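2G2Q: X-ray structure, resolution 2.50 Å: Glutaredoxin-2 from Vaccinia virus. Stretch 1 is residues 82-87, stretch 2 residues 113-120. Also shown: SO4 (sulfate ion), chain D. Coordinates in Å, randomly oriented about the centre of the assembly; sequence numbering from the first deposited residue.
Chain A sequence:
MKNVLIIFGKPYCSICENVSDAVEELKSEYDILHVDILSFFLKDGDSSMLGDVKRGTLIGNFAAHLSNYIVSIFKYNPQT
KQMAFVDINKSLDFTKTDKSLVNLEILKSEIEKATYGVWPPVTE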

# COMPACT_ATOMS: atom_id res chain seq x y z
N GLN A 82 -6.26 6.31 -17.20
CA GLN A 82 -5.10 5.44 -17.18
C GLN A 82 -4.72 5.20 -15.75
O GLN A 82 -5.05 5.99 -14.87
N MSE A 83 -3.99 4.11 -15.56
CA MSE A 83 -3.65 3.63 -14.24
C MSE A 83 -2.14 3.41 -14.15
O MSE A 83 -1.49 3.12 -15.15
N ALA A 84 -1.61 3.57 -12.95
CA ALA A 84 -0.20 3.38 -12.69
C ALA A 84 0.05 2.61 -11.40
O ALA A 84 -0.62 2.83 -10.40
N PHE A 85 1.02 1.70 -11.45
CA PHE A 85 1.48 0.93 -10.30
C PHE A 85 2.63 1.61 -9.59
O PHE A 85 3.73 1.62 -10.11
N VAL A 86 2.43 2.13 -8.39
CA VAL A 86 3.56 2.73 -7.68
C VAL A 86 4.49 1.69 -7.02
O VAL A 86 4.03 0.77 -6.33
N ASP A 87 5.80 1.85 -7.25
CA ASP A 87 6.83 1.00 -6.64
C ASP A 87 7.38 1.60 -5.33
O ASP A 87 8.41 2.29 -5.32
N LYS A 113 7.01 9.20 -10.61
CA LYS A 113 7.64 8.51 -11.74
C LYS A 113 6.83 7.32 -12.26
O LYS A 113 7.12 6.77 -13.31
N ALA A 114 5.83 6.90 -11.50
CA ALA A 114 5.02 5.74 -11.87
C ALA A 114 4.35 5.96 -13.24
O ALA A 114 3.65 6.94 -13.44
N THR A 115 4.58 5.03 -14.17
CA THR A 115 4.12 5.19 -15.54
C THR A 115 2.71 4.69 -15.76
O THR A 115 2.32 3.66 -15.24
N TYR A 116 1.95 5.43 -16.57
CA TYR A 116 0.56 5.10 -16.89
C TYR A 116 0.39 4.06 -17.98
O TYR A 116 1.21 3.96 -18.90
N GLY A 117 -0.70 3.30 -17.87
CA GLY A 117 -1.15 2.39 -18.92
C GLY A 117 -2.62 2.06 -18.84
O GLY A 117 -3.30 2.31 -17.83
N VAL A 118 -3.12 1.51 -19.94
CA VAL A 118 -4.42 0.83 -19.94
C VAL A 118 -4.14 -0.67 -19.79
O VAL A 118 -3.42 -1.27 -20.62
N TRP A 119 -4.68 -1.27 -18.72
CA TRP A 119 -4.59 -2.72 -18.48
C TRP A 119 -5.93 -3.37 -18.80
O TRP A 119 -6.95 -2.95 -18.26
N PRO A 120 -5.93 -4.37 -19.71
CA PRO A 120 -7.18 -5.04 -20.12
C PRO A 120 -7.76 -5.94 -19.02
O PRO A 120 -8.90 -5.71 -18.57

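The two stretches meet as a short antiparallel pairing, fastened by one pair of backbone hydrogen bonds and flanked on its two faces by largely apolar side-chain surface, with a water bridging the stretches where direct bonding stops. The bonds both join Met83 and Gly117: Met83 N donates to Gly117 O at 3.0 Å, and Gly117 N donates to Met83 O at 2.8 Å. Beyond them the backbones are too far apart for a direct bond, since Phe85 N lies 4.5 Å from Thr115 O. A water fills the gap, accepting from Phe85 N at 3.0 Å and donating to Thr115 O at 2.7 Å, so both polar groups are satisfied.

One face carries Met83, deposited as selenomethionine, and Gly117 lies opposite it without a side chain. Trp119, chi1 m, points toward the first stretch and lays its indole against Met83. The CB of Met83 sits over the face of the six-membered ring of Trp119, 3.8 Å from its centroid, an arrangement in which a C-H group meets the pi cloud. With chi1 t and chi2 p, Met83 also brings its CG to 3.1 Å from Trp119 CH2, a tight approach, while the end of the chain leads away. Phe85 starts sideways, its chi1 of -108° lying between the usual wells, yet its ring comes nearer the second stretch: Phe85 CD2 is 3.2 Å from Trp119 CH2. The two rings are oblique, with planes at 40°. Broad, flat Trp119 can thus touch both Met83 and Phe85.

Ala84 and Tyr116 occupy the other face. The small methyl of Ala84 suits a buried position close to the opposing backbone: Ala84 CB is 3.3 Å from Thr115 O and 4.0 Å from Ala114 CB. Ala114 points toward the first stretch and also meets Val86, chi1 t, with Val86 CG2 4.0 Å from Ala114 CB. Tyr116, chi1 m, combines an apolar ring with a polar tip. Tyr116 CD2 lies 3.9 Å from Ala84 CB and 3.8 Å from Gln82 CB, while Tyr116 OH donates to sulfate O1 at 2.7 Å; the ion probably comes from the crystallisation liquor. Gln82, m at chi1 and t at chi2, offers its aliphatic part to this contact, and its NE2 bonds elsewhere in the structure.

Thr115, chi1 p, points away, so it is its carbonyl, not its hydroxyl, that serves the contact. Asp87 and Lys113, both exposed residues, make no contact with the opposite stretch.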

# COMPACT_ATOMS: atom_id res chain seq x y z
CB GLN A 82 -3.93 6.08 -17.89
CG GLN A 82 -4.03 6.02 -19.38
CD GLN A 82 -2.87 6.69 -20.05
OE1 GLN A 82 -2.17 6.05 -20.83
NE2 GLN A 82 -2.66 7.98 -19.77
CB MSE A 83 -4.41 2.32 -14.02
CG MSE A 83 -4.44 1.87 -12.62
SE MSE A 83 -5.46 2.95 -11.41
CE MSE A 83 -7.30 2.42 -12.01
CB ALA A 84 0.50 4.72 -12.66
CB PHE A 85 2.02 -0.40 -10.78
CG PHE A 85 1.16 -1.55 -10.46
CD1 PHE A 85 1.32 -2.22 -9.25
CD2 PHE A 85 0.20 -1.99 -11.36
CE1 PHE A 85 0.50 -3.33 -8.93
CE2 PHE A 85 -0.63 -3.08 -11.08
CZ PHE A 85 -0.48 -3.76 -9.86
CB VAL A 86 3.09 3.79 -6.66
CG1 VAL A 86 4.27 4.54 -6.08
CG2 VAL A 86 2.12 4.77 -7.32
CB ASP A 87 7.95 0.70 -7.64
CG ASP A 87 8.92 -0.34 -7.13
OD1 ASP A 87 9.87 -0.70 -7.87
OD2 ASP A 87 8.76 -0.80 -5.99
CB LYS A 113 9.02 7.99 -11.35
CG LYS A 113 10.08 9.04 -11.08
CD LYS A 113 11.19 8.45 -10.18
CE LYS A 113 12.59 8.80 -10.68
NZ LYS A 113 13.15 10.11 -10.21
CB ALA A 114 3.98 5.49 -10.79
CB THR A 115 5.04 4.46 -16.53
OG1 THR A 115 5.01 3.05 -16.26
CG2 THR A 115 6.46 5.00 -16.46
CB TYR A 116 -0.17 6.35 -17.36
CG TYR A 116 -0.48 7.29 -16.24
CD1 TYR A 116 0.13 8.54 -16.18
CD2 TYR A 116 -1.35 6.93 -15.23
CE1 TYR A 116 -0.15 9.41 -15.15
CE2 TYR A 116 -1.63 7.79 -14.21
CZ TYR A 116 -1.02 9.03 -14.17
OH TYR A 116 -1.29 9.89 -13.13
CB VAL A 118 -5.22 1.11 -21.26
CG1 VAL A 118 -6.33 0.08 -21.48
CG2 VAL A 118 -5.77 2.53 -21.26
CB TRP A 119 -4.19 -3.02 -17.02
CG TRP A 119 -3.12 -2.10 -16.46
CD1 TRP A 119 -2.05 -1.55 -17.13
CD2 TRP A 119 -3.02 -1.63 -15.11
NE1 TRP A 119 -1.30 -0.77 -16.28
CE2 TRP A 119 -1.87 -0.80 -15.03
CE3 TRP A 119 -3.79 -1.82 -13.95
CZ2 TRP A 119 -1.48 -0.17 -13.84
CZ3 TRP A 119 -3.38 -1.20 -12.77
CH2 TRP A 119 -2.25 -0.38 -12.73
CB PRO A 120 -6.75 -5.89 -21.33
CG PRO A 120 -5.30 -6.15 -21.13
CD PRO A 120 -4.75 -4.93 -20.41
S SO4 D . 1.27 12.46 -11.89
O1 SO4 D . 0.87 11.48 -12.89
O2 SO4 D . 2.03 11.81 -10.83
O3 SO4 D . 2.12 13.46 -12.55
O4 SO4 D . 0.09 13.11 -11.34
O HOH W 1 2.79 1.40 -13.87